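Local coordinates for phosphopantothenoylcysteine decarboxylase (Cryptococcus neoformans, PDB 6EOA), which binds flavin mononucleotide and probably decarboxylates phosphopantothenoylcysteine in coenzyme A biosynthesis, as a member of the HFCD family of flavin-containing cysteine decarboxylases, at residues D32-R36 against F232-H236; L39-S44 against A137-L143; P51-G55 against D81-V86; H124-R128 against S158-G164; L144-A148 against H188-V192. All coordinates share one frame; numbering follows the deposited sequence.

Contact 1: D32-R36 against F232-H236; sequences DGIFR and FATMH
F35 drives its ring against one turn of the helix segment F232-H236, and this is where the contact is tight. A233 sits over one face of the phenyl ring. Its CA lies 3.8 Å from the centroid of the F35 ring, only 9° off the ring normal, which makes a CH-pi contact. The methyl CB of A233 adds to this at 3.8 Å from F35 CD1. H236 closes the edge of the same ring, with its CG 3.4 Å from F35 CD2. The two ring planes are inclined at 58°. Both side chains have CG anti to the backbone N, which extends each toward the other segment. F232 adds its backbone O, 4.0 Å from F35 CE2, and its CB near F35 CZ.

The other side is looser. No hydrogen bond crosses between the segments, and H236 is largely exposed to solvent. I34 turns its side chain away, and so does R36. The guanidinium of R36 folds back on D32 instead, in a salt bridge of 3.3 Å from NH2 to OD2.

The contact lies where strand 35-41 begins and helix 222-237 nears its end. The backbone of F35 bonds to N62 and to D64 of strand 63-69, while its ring also touches L133 of strand 133-139.

Contact 2: L39-S44 against A137-L143; sequences LITSGS and APCSADL. With FMN (flavin mononucleotide), chain B.
S42 and S140 both hold OG between their backbone N and carbonyl carbon (chi1 63° and 62°), and this brings the two hydroxyls to work at the junction of the segments. S42 OG donates to P138 O at 2.5 Å, from above the carbonyl plane and not on a lone pair. S42 OG in turn accepts from S140 N at 2.8 Å. One hydroxyl therefore links two backbone groups of the opposite loop, on either side of C139. A137 N bonds to I40 O at 2.9 Å and joins the ends of the two strands. P138 follows a cis peptide bond, and its CG packs 3.6 Å from S44 CB. L143 CD2 covers S42 CB.

S140 is the N-cap of helix 141-149. Its OG accepts from L143 N at 3.2 Å and donates to the phosphate oxygen O2P of FMN at 2.6 Å. G43 N, at the centre of an inverse gamma turn, reaches the same O2P at 2.7 Å. S44 OG, which also bonds to A46 N, donates to the flavin O4, and A141 N donates to O2 at 2.9 Å. T70, A174 and, across the interface, C152 and S158 of the second subunit also bond to FMN.

The phosphate thus lies by the start of a helix, whose dipole should favour its negative charge, and S140 and G43 grip O2P with a hydroxyl and a backbone N-H.

Contact 3: P51-G55 against D81-V86; sequences PDIVG and DVDNSV
P51 O is gripped from opposite faces of its carbonyl plane. S85 OG donates to it at 2.6 Å from the neighbouring helix. G55 N donates at 3.0 Å as the normal bond of its own helix. The hydroxyl lies well above the plane, 71° out of it. S85 has OG anti to its backbone N (chi1 -171°), which points the hydroxyl across the gap.

Apolar contacts flank this bond. The ring of P51 has its CB 3.7 Å from S85 CB and its CG 3.9 Å from D81 CB. V54 and V82 cross at about a right angle and meet through their CG1 methyls at 3.7 Å. G55 has no side chain, and its CA comes to 4.4 Å from V86 CA.

The axes of the two short helical segments approach to 8.1 Å at -43°. V54 also rests on V65 and V67 of strand 63-69. Helix 50-59 thus packs on the parallel sheet and against helix 79-89, consistent with a Rossmann-like flavoprotein fold.

Contact 4: H124-R128 against S158-G164; sequences HIELR and SLLRALG. With FMN (flavin mononucleotide), chain C.
The imidazole of H124 has S158 over one face and the flavin at its edge. S158 CB lies 3.8 Å from the centroid of the H124 ring, 17° off the normal, in a CH-pi contact. At the edge, near the ring plane, H124 CE1 meets C9 of the FMN of chain C at 3.7 Å, and A162 CB sits 4.0 Å from H124 CD2. The ring is placed there by chi1 of 69°, with CG between the backbone N and the carbonyl carbon.

The guanidinium of R128 has I125 CG2 over one face and A162 O at its edge, near its plane. The side chain bends at chi3 and passes A162, with CD 3.0 Å from A162 O. R128 and L163 run alongside one another, pointing opposite ways, and R128 CG touches L163 CD2. L159 CD1 packs on the backbone of helix 123-130, 3.5 Å from R128 N.

The axes of the two short helical segments cross at -54°. S158 OG bonds to C152 O of its own chain. Two helices here wall an FMN site between subunits, as in the homo-oligomeric HFCD flavoproteins, with G43 and S140 of the third subunit holding the same flavin.

Contact 5: L144-A148 against H188-V192; sequences LAKIA and HLAVV
L144 and H188 run obliquely to each other, with L144 CG 3.7 Å from H188 CB. L144 has its CG anti to the backbone N (chi1 172°), and this swings its two methyls onto the other helix. They then part. CD1 meets V192 CG2 at 3.6 Å, again at an oblique angle. CD2 meets L189 CD2 at 3.9 Å, where the two leucines lie about at right angles.

The imidazole of H188 reaches across to the two alanines. Its ND1 is 3.4 Å from A145 CA, and its CE1 is 3.5 Å from A145 CB. A148 CB sits 3.8 Å from H188 CG. These approaches are oblique to the ring. The small methyls let the ring lie close to the helix 141-149 backbone.

V192 is shared. Its CG2 touches L144 CD1 and also I147 CG2, the latter at 3.8 Å. V191 adds its CG1 against A148 CB. The axes of the two short helical segments come within 9.0 Å and cross at 48°. I147 also packs on I136 of strand 133-139, and G149 of the second subunit packs on H188.

No hydrogen bond or salt bridge joins the two segments. Cohesion here rests on the fit of aliphatic groups and one imidazole. K146 points away, to salt bridges with D142 and with D153 of the second subunit, so its charge lies outside this contact.

In the fold
Contact 2 lies nearest the centre of the chain and is fully buried. Contact 1 is only partly buried, at the other end of the same strand 35-41, with centres about 24 Å apart. Contacts 3, 4 and 5 are helix-helix pairs and are buried too. Contacts 3 and 4 lie on opposite sides of the chain's centre. Contacts 2 and 5 share helix 141-149, whose start meets phosphate and whose later turns pack on aliphatic groups and an imidazole. L39 links contact 2 to contact 3, and I40 links it to contact 4. Cross-segment hydrogen bonds occur in contacts 2 and 3. Contacts 2 and 4 contribute to equivalent FMN sites from different subunits.

Contact 1: D32-R36 against F232-H236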
# COMPACT_ATOMS: atom_id res chain seq x y z
N ASP A 32 14.93 -37.44 -0.70
CA ASP A 32 15.48 -36.17 -1.19
C ASP A 32 16.24 -35.46 -0.07
O ASP A 32 15.64 -35.02 0.92
CB ASP A 32 14.35 -35.29 -1.73
CG ASP A 32 14.87 -34.12 -2.57
OD1 ASP A 32 16.05 -33.75 -2.42
OD2 ASP A 32 14.09 -33.58 -3.37
N GLY A 33 17.55 -35.34 -0.23
CA GLY A 33 18.40 -34.75 0.79
C GLY A 33 18.71 -33.28 0.55
O GLY A 33 19.81 -32.81 0.85
N ILE A 34 17.74 -32.54 0.03
CA ILE A 34 17.95 -31.13 -0.28
C ILE A 34 17.04 -30.24 0.57
O ILE A 34 15.84 -30.48 0.68
CB ILE A 34 17.71 -30.84 -1.77
CG1 ILE A 34 18.64 -31.70 -2.63
CG2 ILE A 34 17.91 -29.36 -2.07
CD1 ILE A 34 18.12 -31.98 -4.02
N PHE A 35 17.64 -29.22 1.18
CA PHE A 35 16.90 -28.24 1.96
C PHE A 35 16.72 -26.98 1.14
O PHE A 35 17.69 -26.45 0.59
CB PHE A 35 17.64 -27.93 3.27
CG PHE A 35 16.86 -27.06 4.21
CD1 PHE A 35 17.23 -25.75 4.44
CD2 PHE A 35 15.75 -27.56 4.88
CE1 PHE A 35 16.52 -24.95 5.32
CE2 PHE A 35 15.03 -26.77 5.75
CZ PHE A 35 15.41 -25.46 5.97
N ARG A 36 15.49 -26.50 1.05
CA ARG A 36 15.16 -25.41 0.14
C ARG A 36 14.77 -24.14 0.89
O ARG A 36 13.80 -24.12 1.65
CB ARG A 36 14.05 -25.84 -0.81
CG ARG A 36 14.47 -26.99 -1.72
CD ARG A 36 13.30 -27.63 -2.43
NE ARG A 36 13.76 -28.49 -3.52
CZ ARG A 36 13.98 -29.79 -3.41
NH1 ARG A 36 13.78 -30.42 -2.25
NH2 ARG A 36 14.40 -30.48 -4.46
N PHE A 232 18.60 -24.95 10.75
CA PHE A 232 17.29 -25.45 10.34
C PHE A 232 17.44 -26.59 9.33
O PHE A 232 16.64 -27.53 9.33
CB PHE A 232 16.45 -24.33 9.74
CG PHE A 232 15.59 -23.62 10.74
CD1 PHE A 232 14.30 -24.05 10.99
CD2 PHE A 232 16.08 -22.53 11.44
CE1 PHE A 232 13.51 -23.40 11.92
CE2 PHE A 232 15.29 -21.88 12.37
CZ PHE A 232 14.01 -22.32 12.60
N ALA A 233 18.45 -26.49 8.48
CA ALA A 233 18.77 -27.55 7.54
C ALA A 233 19.08 -28.83 8.30
O ALA A 233 18.63 -29.91 7.91
CB ALA A 233 19.94 -27.16 6.65
N THR A 234 19.83 -28.70 9.39
CA THR A 234 20.17 -29.82 10.26
C THR A 234 18.91 -30.46 10.84
O THR A 234 18.74 -31.68 10.77
CB THR A 234 21.10 -29.38 11.41
OG1 THR A 234 22.33 -28.90 10.87
CG2 THR A 234 21.38 -30.54 12.34
N MET A 235 18.04 -29.64 11.42
CA MET A 235 16.75 -30.08 11.93
C MET A 235 15.98 -30.89 10.89
O MET A 235 15.42 -31.94 11.19
CB MET A 235 15.89 -28.89 12.35
CG MET A 235 15.98 -28.51 13.81
SD MET A 235 14.67 -27.33 14.23
CE MET A 235 13.21 -28.32 13.87
N HIS A 236 15.97 -30.38 9.67
CA HIS A 236 15.17 -30.93 8.58
C HIS A 236 15.69 -32.27 8.08
O HIS A 236 14.90 -33.12 7.65
CB HIS A 236 15.13 -29.92 7.43
CG HIS A 236 14.37 -30.41 6.23
ND1 HIS A 236 14.99 -30.98 5.15
CD2 HIS A 236 13.05 -30.38 5.95
CE1 HIS A 236 14.08 -31.30 4.24
NE2 HIS A 236 12.89 -30.95 4.70

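Contact 2: L39-S44 against A137-L143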
# COMPACT_ATOMS: atom_id res chain seq x y z
N LEU A 39 14.83 -16.82 0.12
CA LEU A 39 15.28 -15.59 0.76
C LEU A 39 14.47 -14.40 0.25
O LEU A 39 14.45 -14.11 -0.94
CB LEU A 39 16.77 -15.36 0.49
CG LEU A 39 17.33 -14.02 0.98
CD1 LEU A 39 17.41 -13.97 2.51
CD2 LEU A 39 18.70 -13.75 0.36
N ILE A 40 13.78 -13.72 1.16
CA ILE A 40 13.08 -12.49 0.81
C ILE A 40 13.91 -11.30 1.25
O ILE A 40 14.24 -11.16 2.42
CB ILE A 40 11.68 -12.41 1.44
CG1 ILE A 40 10.80 -13.58 0.99
CG2 ILE A 40 11.00 -11.10 1.05
CD1 ILE A 40 9.40 -13.55 1.59
N THR A 41 14.25 -10.44 0.29
CA THR A 41 15.02 -9.24 0.57
C THR A 41 14.14 -8.02 0.36
O THR A 41 13.41 -7.94 -0.63
CB THR A 41 16.28 -9.12 -0.32
OG1 THR A 41 15.89 -8.83 -1.67
CG2 THR A 41 17.07 -10.43 -0.29
N SER A 42 14.17 -7.09 1.31
CA SER A 42 13.33 -5.89 1.23
C SER A 42 14.18 -4.62 1.21
O SER A 42 15.41 -4.69 1.22
CB SER A 42 12.34 -5.86 2.38
OG SER A 42 13.00 -5.78 3.63
N GLY A 43 13.52 -3.47 1.19
CA GLY A 43 14.18 -2.20 0.98
C GLY A 43 14.95 -1.63 2.15
O GLY A 43 14.75 -0.47 2.53
N SER A 44 15.84 -2.43 2.72
CA SER A 44 16.77 -1.95 3.74
C SER A 44 18.18 -1.91 3.17
O SER A 44 18.48 -2.63 2.21
CB SER A 44 16.71 -2.83 4.98
OG SER A 44 17.87 -2.66 5.78
N ALA A 137 15.35 -11.33 5.05
CA ALA A 137 16.59 -10.69 5.45
C ALA A 137 17.16 -9.83 4.32
O ALA A 137 17.67 -10.36 3.34
CB ALA A 137 17.61 -11.73 5.89
N PRO A 138 17.07 -8.51 4.47
CA PRO A 138 16.51 -7.82 5.63
C PRO A 138 15.00 -7.63 5.54
O PRO A 138 14.43 -7.69 4.45
CB PRO A 138 17.21 -6.47 5.59
CG PRO A 138 17.38 -6.21 4.12
CD PRO A 138 17.61 -7.55 3.48
N CYS A 139 14.36 -7.41 6.68
CA CYS A 139 12.96 -7.01 6.70
C CYS A 139 12.84 -5.54 7.08
O CYS A 139 13.16 -5.16 8.21
CB CYS A 139 12.15 -7.87 7.68
SG CYS A 139 10.38 -7.47 7.71
N SER A 140 12.40 -4.72 6.14
CA SER A 140 12.22 -3.29 6.41
C SER A 140 11.04 -3.07 7.34
O SER A 140 10.28 -4.00 7.62
CB SER A 140 12.02 -2.52 5.11
OG SER A 140 10.85 -2.96 4.44
N ALA A 141 10.89 -1.84 7.83
CA ALA A 141 9.74 -1.49 8.65
C ALA A 141 8.46 -1.57 7.82
O ALA A 141 7.41 -1.99 8.32
CB ALA A 141 9.90 -0.09 9.22
N ASP A 142 8.55 -1.19 6.55
CA ASP A 142 7.41 -1.23 5.64
C ASP A 142 6.91 -2.65 5.43
O ASP A 142 5.72 -2.92 5.52
CB ASP A 142 7.77 -0.61 4.29
CG ASP A 142 6.57 -0.45 3.37
OD1 ASP A 142 5.56 0.16 3.79
OD2 ASP A 142 6.62 -0.94 2.22
N LEU A 143 7.84 -3.57 5.16
CA LEU A 143 7.45 -4.95 4.91
C LEU A 143 6.88 -5.57 6.18
O LEU A 143 5.91 -6.32 6.13
CB LEU A 143 8.64 -5.76 4.40
CG LEU A 143 8.38 -7.24 4.13
CD1 LEU A 143 7.20 -7.42 3.18
CD2 LEU A 143 9.62 -7.90 3.56
N1 FMN B . 13.76 1.18 5.55
C2 FMN B . 14.07 0.30 6.57
O2 FMN B . 13.16 -0.21 7.23
N3 FMN B . 15.39 -0.00 6.85
C4 FMN B . 16.41 0.57 6.11
O4 FMN B . 17.58 0.29 6.36
C4A FMN B . 16.11 1.46 5.08
N5 FMN B . 17.11 2.04 4.33
C5A FMN B . 16.80 2.92 3.31
C6 FMN B . 17.81 3.50 2.55
C7 FMN B . 17.49 4.39 1.52
C7M FMN B . 18.59 5.02 0.71
C8 FMN B . 16.16 4.68 1.25
C8M FMN B . 15.79 5.63 0.15
C9 FMN B . 15.15 4.10 2.01
C9A FMN B . 15.47 3.22 3.04
N10 FMN B . 14.46 2.64 3.79
C10 FMN B . 14.77 1.76 4.81
C1' FMN B . 13.02 2.96 3.50
C2' FMN B . 12.42 1.89 2.59
O2' FMN B . 13.30 1.57 1.53
C3' FMN B . 11.09 2.36 2.04
O3' FMN B . 10.17 2.43 3.10
C4' FMN B . 10.58 1.39 0.97
O4' FMN B . 9.52 1.97 0.25
C5' FMN B . 10.12 0.09 1.62
O5' FMN B . 9.88 -0.87 0.62
P FMN B . 9.86 -2.44 1.00
O1P FMN B . 8.57 -2.75 1.72
O2P FMN B . 11.03 -2.81 1.89
O3P FMN B . 9.95 -3.23 -0.28

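Contact 3: P51-G55 against D81-V86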
# COMPACT_ATOMS: atom_id res chain seq x y z
N PRO A 51 23.62 -10.67 -1.53
CA PRO A 51 24.48 -11.53 -2.35
C PRO A 51 25.45 -12.41 -1.54
O PRO A 51 25.74 -13.53 -1.97
CB PRO A 51 25.27 -10.53 -3.20
CG PRO A 51 24.36 -9.36 -3.31
CD PRO A 51 23.71 -9.26 -1.97
N ASP A 52 25.93 -11.93 -0.40
CA ASP A 52 26.82 -12.73 0.45
C ASP A 52 26.10 -13.93 1.04
O ASP A 52 26.67 -15.01 1.18
CB ASP A 52 27.42 -11.87 1.56
CG ASP A 52 28.29 -10.75 1.03
OD1 ASP A 52 29.46 -11.03 0.69
OD2 ASP A 52 27.82 -9.60 0.96
N ILE A 53 24.83 -13.73 1.40
CA ILE A 53 24.00 -14.80 1.94
C ILE A 53 23.75 -15.87 0.88
O ILE A 53 23.93 -17.06 1.13
CB ILE A 53 22.66 -14.26 2.45
CG1 ILE A 53 22.87 -13.39 3.69
CG2 ILE A 53 21.71 -15.39 2.77
CD1 ILE A 53 21.61 -12.69 4.19
N VAL A 54 23.35 -15.43 -0.31
CA VAL A 54 23.07 -16.34 -1.42
C VAL A 54 24.32 -17.14 -1.78
O VAL A 54 24.24 -18.36 -1.99
CB VAL A 54 22.56 -15.58 -2.65
CG1 VAL A 54 22.37 -16.53 -3.83
CG2 VAL A 54 21.27 -14.86 -2.33
N GLY A 55 25.46 -16.47 -1.84
CA GLY A 55 26.72 -17.12 -2.14
C GLY A 55 27.04 -18.20 -1.13
O GLY A 55 27.53 -19.27 -1.49
N ASP A 81 25.45 -8.90 -9.00
CA ASP A 81 26.08 -8.89 -7.68
C ASP A 81 25.99 -10.29 -7.09
O ASP A 81 26.97 -10.82 -6.55
CB ASP A 81 25.42 -7.88 -6.75
CG ASP A 81 25.70 -6.44 -7.15
OD1 ASP A 81 26.76 -6.18 -7.76
OD2 ASP A 81 24.86 -5.56 -6.85
N VAL A 82 24.81 -10.90 -7.20
CA VAL A 82 24.59 -12.26 -6.73
C VAL A 82 25.49 -13.25 -7.49
O VAL A 82 26.16 -14.08 -6.88
CB VAL A 82 23.12 -12.69 -6.89
CG1 VAL A 82 22.96 -14.17 -6.60
CG2 VAL A 82 22.22 -11.86 -5.99
N ASP A 83 25.51 -13.13 -8.81
CA ASP A 83 26.33 -13.99 -9.65
C ASP A 83 27.82 -13.85 -9.32
O ASP A 83 28.53 -14.86 -9.20
CB ASP A 83 26.09 -13.69 -11.13
CG ASP A 83 24.76 -14.23 -11.62
OD1 ASP A 83 23.91 -14.60 -10.78
OD2 ASP A 83 24.56 -14.29 -12.85
N ASN A 84 28.29 -12.61 -9.19
CA ASN A 84 29.67 -12.36 -8.76
C ASN A 84 29.94 -13.00 -7.41
O ASN A 84 31.01 -13.55 -7.17
CB ASN A 84 29.95 -10.86 -8.68
CG ASN A 84 30.17 -10.23 -10.04
OD1 ASN A 84 30.39 -10.92 -11.03
ND2 ASN A 84 30.10 -8.90 -10.09
N SER A 85 28.94 -12.93 -6.53
CA SER A 85 29.06 -13.44 -5.18
C SER A 85 29.08 -14.97 -5.15
O SER A 85 29.75 -15.57 -4.30
CB SER A 85 27.92 -12.90 -4.31
OG SER A 85 28.13 -13.20 -2.95
N VAL A 86 28.36 -15.59 -6.07
CA VAL A 86 28.36 -17.04 -6.19
C VAL A 86 29.73 -17.54 -6.68
O VAL A 86 30.30 -18.47 -6.11
CB VAL A 86 27.25 -17.54 -7.14
CG1 VAL A 86 27.44 -19.01 -7.46
CG2 VAL A 86 25.88 -17.29 -6.52

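Contact 4: H124-R128 against S158-G164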
# COMPACT_ATOMS: atom_id res chain seq x y z
N HIS A 124 3.97 -17.23 -6.87
CA HIS A 124 4.06 -17.25 -5.41
C HIS A 124 3.49 -18.55 -4.83
O HIS A 124 3.80 -18.92 -3.70
CB HIS A 124 3.35 -16.02 -4.80
CG HIS A 124 1.86 -16.03 -4.95
ND1 HIS A 124 1.20 -15.26 -5.90
CD2 HIS A 124 0.89 -16.68 -4.26
CE1 HIS A 124 -0.10 -15.45 -5.79
NE2 HIS A 124 -0.32 -16.31 -4.81
N ILE A 125 2.67 -19.24 -5.62
CA ILE A 125 2.19 -20.56 -5.23
C ILE A 125 3.30 -21.59 -5.42
O ILE A 125 3.55 -22.42 -4.55
CB ILE A 125 0.95 -20.99 -6.05
CG1 ILE A 125 -0.23 -20.05 -5.75
CG2 ILE A 125 0.56 -22.43 -5.74
CD1 ILE A 125 -0.59 -19.95 -4.28
N GLU A 126 3.98 -21.52 -6.57
CA GLU A 126 5.10 -22.42 -6.85
C GLU A 126 6.21 -22.27 -5.81
O GLU A 126 6.82 -23.26 -5.40
CB GLU A 126 5.66 -22.15 -8.25
CG GLU A 126 4.64 -22.27 -9.37
CD GLU A 126 4.08 -23.67 -9.52
OE1 GLU A 126 4.57 -24.42 -10.39
OE2 GLU A 126 3.15 -24.02 -8.76
N LEU A 127 6.47 -21.04 -5.39
CA LEU A 127 7.51 -20.76 -4.42
C LEU A 127 7.13 -21.27 -3.03
O LEU A 127 7.99 -21.74 -2.28
CB LEU A 127 7.82 -19.26 -4.37
CG LEU A 127 8.69 -18.72 -5.50
CD1 LEU A 127 8.65 -17.21 -5.54
CD2 LEU A 127 10.13 -19.21 -5.33
N ARG A 128 5.85 -21.18 -2.69
CA ARG A 128 5.36 -21.68 -1.41
C ARG A 128 5.53 -23.19 -1.30
O ARG A 128 5.92 -23.71 -0.26
CB ARG A 128 3.89 -21.33 -1.22
CG ARG A 128 3.25 -22.07 -0.06
CD ARG A 128 1.76 -22.23 -0.26
NE ARG A 128 1.41 -23.34 -1.13
CZ ARG A 128 0.20 -23.52 -1.64
NH1 ARG A 128 -0.76 -22.63 -1.39
NH2 ARG A 128 -0.06 -24.56 -2.42
N SER A 158 2.55 -11.80 -1.18
CA SER A 158 1.65 -12.85 -1.63
C SER A 158 2.18 -14.22 -1.23
O SER A 158 1.42 -15.10 -0.83
CB SER A 158 1.45 -12.78 -3.15
OG SER A 158 0.55 -11.74 -3.50
N LEU A 159 3.50 -14.39 -1.33
CA LEU A 159 4.14 -15.63 -0.94
C LEU A 159 3.95 -15.91 0.55
O LEU A 159 3.54 -17.01 0.93
CB LEU A 159 5.64 -15.59 -1.27
CG LEU A 159 6.49 -16.72 -0.66
CD1 LEU A 159 5.95 -18.09 -1.07
CD2 LEU A 159 7.95 -16.58 -1.07
N LEU A 160 4.24 -14.92 1.38
CA LEU A 160 4.08 -15.06 2.83
C LEU A 160 2.63 -15.33 3.22
O LEU A 160 2.36 -16.16 4.09
CB LEU A 160 4.60 -13.81 3.54
CG LEU A 160 6.13 -13.68 3.59
CD1 LEU A 160 6.54 -12.24 3.84
CD2 LEU A 160 6.70 -14.59 4.66
N ARG A 161 1.71 -14.63 2.57
CA ARG A 161 0.28 -14.78 2.86
C ARG A 161 -0.22 -16.16 2.46
O ARG A 161 -1.15 -16.68 3.07
CB ARG A 161 -0.52 -13.70 2.14
CG ARG A 161 -1.98 -13.60 2.57
CD ARG A 161 -2.11 -13.02 3.98
NE ARG A 161 -3.18 -12.04 4.08
CZ ARG A 161 -4.47 -12.35 4.17
NH1 ARG A 161 -4.85 -13.62 4.17
NH2 ARG A 161 -5.39 -11.39 4.25
N ALA A 162 0.39 -16.75 1.44
CA ALA A 162 -0.07 -18.02 0.90
C ALA A 162 0.56 -19.23 1.58
O ALA A 162 0.14 -20.36 1.35
CB ALA A 162 0.21 -18.08 -0.60
N LEU A 163 1.56 -19.00 2.43
CA LEU A 163 2.27 -20.09 3.09
C LEU A 163 1.36 -21.00 3.90
O LEU A 163 0.30 -20.58 4.38
CB LEU A 163 3.37 -19.55 4.01
CG LEU A 163 4.65 -19.04 3.36
CD1 LEU A 163 5.63 -18.66 4.44
CD2 LEU A 163 5.24 -20.08 2.44
N GLY A 164 1.77 -22.26 4.04
CA GLY A 164 1.12 -23.17 4.97
C GLY A 164 1.92 -23.19 6.26
O GLY A 164 3.11 -22.84 6.25
N1 FMN C . -5.03 -13.21 -4.68
C2 FMN C . -6.21 -13.63 -4.11
O2 FMN C . -6.56 -13.17 -3.02
N3 FMN C . -7.00 -14.57 -4.75
C4 FMN C . -6.61 -15.09 -5.97
O4 FMN C . -7.31 -15.92 -6.54
C4A FMN C . -5.41 -14.67 -6.55
N5 FMN C . -5.00 -15.18 -7.77
C5A FMN C . -3.82 -14.75 -8.34
C6 FMN C . -3.41 -15.25 -9.57
C7 FMN C . -2.22 -14.82 -10.15
C7M FMN C . -1.78 -15.37 -11.48
C8 FMN C . -1.44 -13.88 -9.49
C8M FMN C . -0.15 -13.40 -10.09
C9 FMN C . -1.85 -13.37 -8.26
C9A FMN C . -3.04 -13.80 -7.69
N10 FMN C . -3.44 -13.29 -6.47
C10 FMN C . -4.62 -13.72 -5.90
C1' FMN C . -2.60 -12.27 -5.76
C2' FMN C . -3.11 -10.87 -6.06
O2' FMN C . -3.38 -10.72 -7.44
C3' FMN C . -2.09 -9.83 -5.62
O3' FMN C . -2.03 -9.85 -4.21
C4' FMN C . -2.49 -8.44 -6.11
O4' FMN C . -1.41 -7.54 -5.97
C5' FMN C . -3.69 -7.94 -5.32
O5' FMN C . -4.20 -6.78 -5.93
P FMN C . -5.72 -6.31 -5.64
O1P FMN C . -5.78 -5.70 -4.25
O2P FMN C . -6.69 -7.46 -5.71
O3P FMN C . -6.09 -5.28 -6.67

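Contact 5: L144-A148 against H188-V192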
# COMPACT_ATOMS: atom_id res chain seq x y z
N LEU A 144 7.48 -5.23 7.32
CA LEU A 144 6.98 -5.67 8.61
C LEU A 144 5.54 -5.19 8.83
O LEU A 144 4.68 -5.96 9.25
CB LEU A 144 7.88 -5.17 9.74
CG LEU A 144 7.35 -5.43 11.15
CD1 LEU A 144 7.18 -6.93 11.40
CD2 LEU A 144 8.24 -4.80 12.21
N ALA A 145 5.31 -3.92 8.54
CA ALA A 145 3.98 -3.33 8.65
C ALA A 145 2.99 -3.99 7.68
O ALA A 145 1.85 -4.27 8.04
CB ALA A 145 4.04 -1.83 8.41
N LYS A 146 3.44 -4.24 6.45
CA LYS A 146 2.58 -4.88 5.46
C LYS A 146 2.22 -6.31 5.86
O LYS A 146 1.07 -6.73 5.71
CB LYS A 146 3.25 -4.90 4.08
CG LYS A 146 3.33 -3.54 3.40
CD LYS A 146 3.35 -3.73 1.89
CE LYS A 146 4.37 -2.83 1.22
NZ LYS A 146 3.92 -1.41 1.11
N ILE A 147 3.20 -7.04 6.37
CA ILE A 147 2.98 -8.41 6.84
C ILE A 147 1.98 -8.43 7.99
O ILE A 147 1.03 -9.21 7.99
CB ILE A 147 4.30 -9.08 7.29
CG1 ILE A 147 5.22 -9.31 6.09
CG2 ILE A 147 4.01 -10.40 8.00
CD1 ILE A 147 6.63 -9.70 6.47
N ALA A 148 2.20 -7.55 8.97
CA ALA A 148 1.32 -7.45 10.12
C ALA A 148 -0.07 -7.01 9.70
O ALA A 148 -1.06 -7.37 10.33
CB ALA A 148 1.90 -6.48 11.14
N HIS A 188 3.87 -4.63 15.71
CA HIS A 188 3.92 -5.45 14.50
C HIS A 188 4.75 -6.71 14.73
O HIS A 188 4.41 -7.78 14.22
CB HIS A 188 4.48 -4.66 13.32
CG HIS A 188 3.61 -3.53 12.88
ND1 HIS A 188 4.03 -2.56 12.00
CD2 HIS A 188 2.33 -3.21 13.20
CE1 HIS A 188 3.05 -1.69 11.79
NE2 HIS A 188 2.01 -2.07 12.51
N LEU A 189 5.84 -6.58 15.49
CA LEU A 189 6.63 -7.73 15.88
C LEU A 189 5.77 -8.69 16.69
O LEU A 189 5.90 -9.90 16.57
CB LEU A 189 7.87 -7.32 16.68
CG LEU A 189 8.98 -6.56 15.96
CD1 LEU A 189 10.07 -6.16 16.96
CD2 LEU A 189 9.57 -7.38 14.82
N ALA A 190 4.88 -8.13 17.50
CA ALA A 190 3.97 -8.92 18.32
C ALA A 190 2.99 -9.70 17.46
O ALA A 190 2.81 -10.90 17.65
CB ALA A 190 3.22 -8.02 19.30
N VAL A 191 2.35 -9.01 16.51
CA VAL A 191 1.44 -9.65 15.57
C VAL A 191 2.15 -10.74 14.77
O VAL A 191 1.68 -11.86 14.66
CB VAL A 191 0.82 -8.62 14.60
CG1 VAL A 191 0.12 -9.32 13.44
CG2 VAL A 191 -0.14 -7.71 15.34
N VAL A 192 3.31 -10.38 14.22
CA VAL A 192 4.10 -11.31 13.42
C VAL A 192 4.53 -12.55 14.21
O VAL A 192 4.57 -13.67 13.68
CB VAL A 192 5.32 -10.56 12.84
CG1 VAL A 192 6.44 -11.51 12.50
CG2 VAL A 192 4.91 -9.75 11.61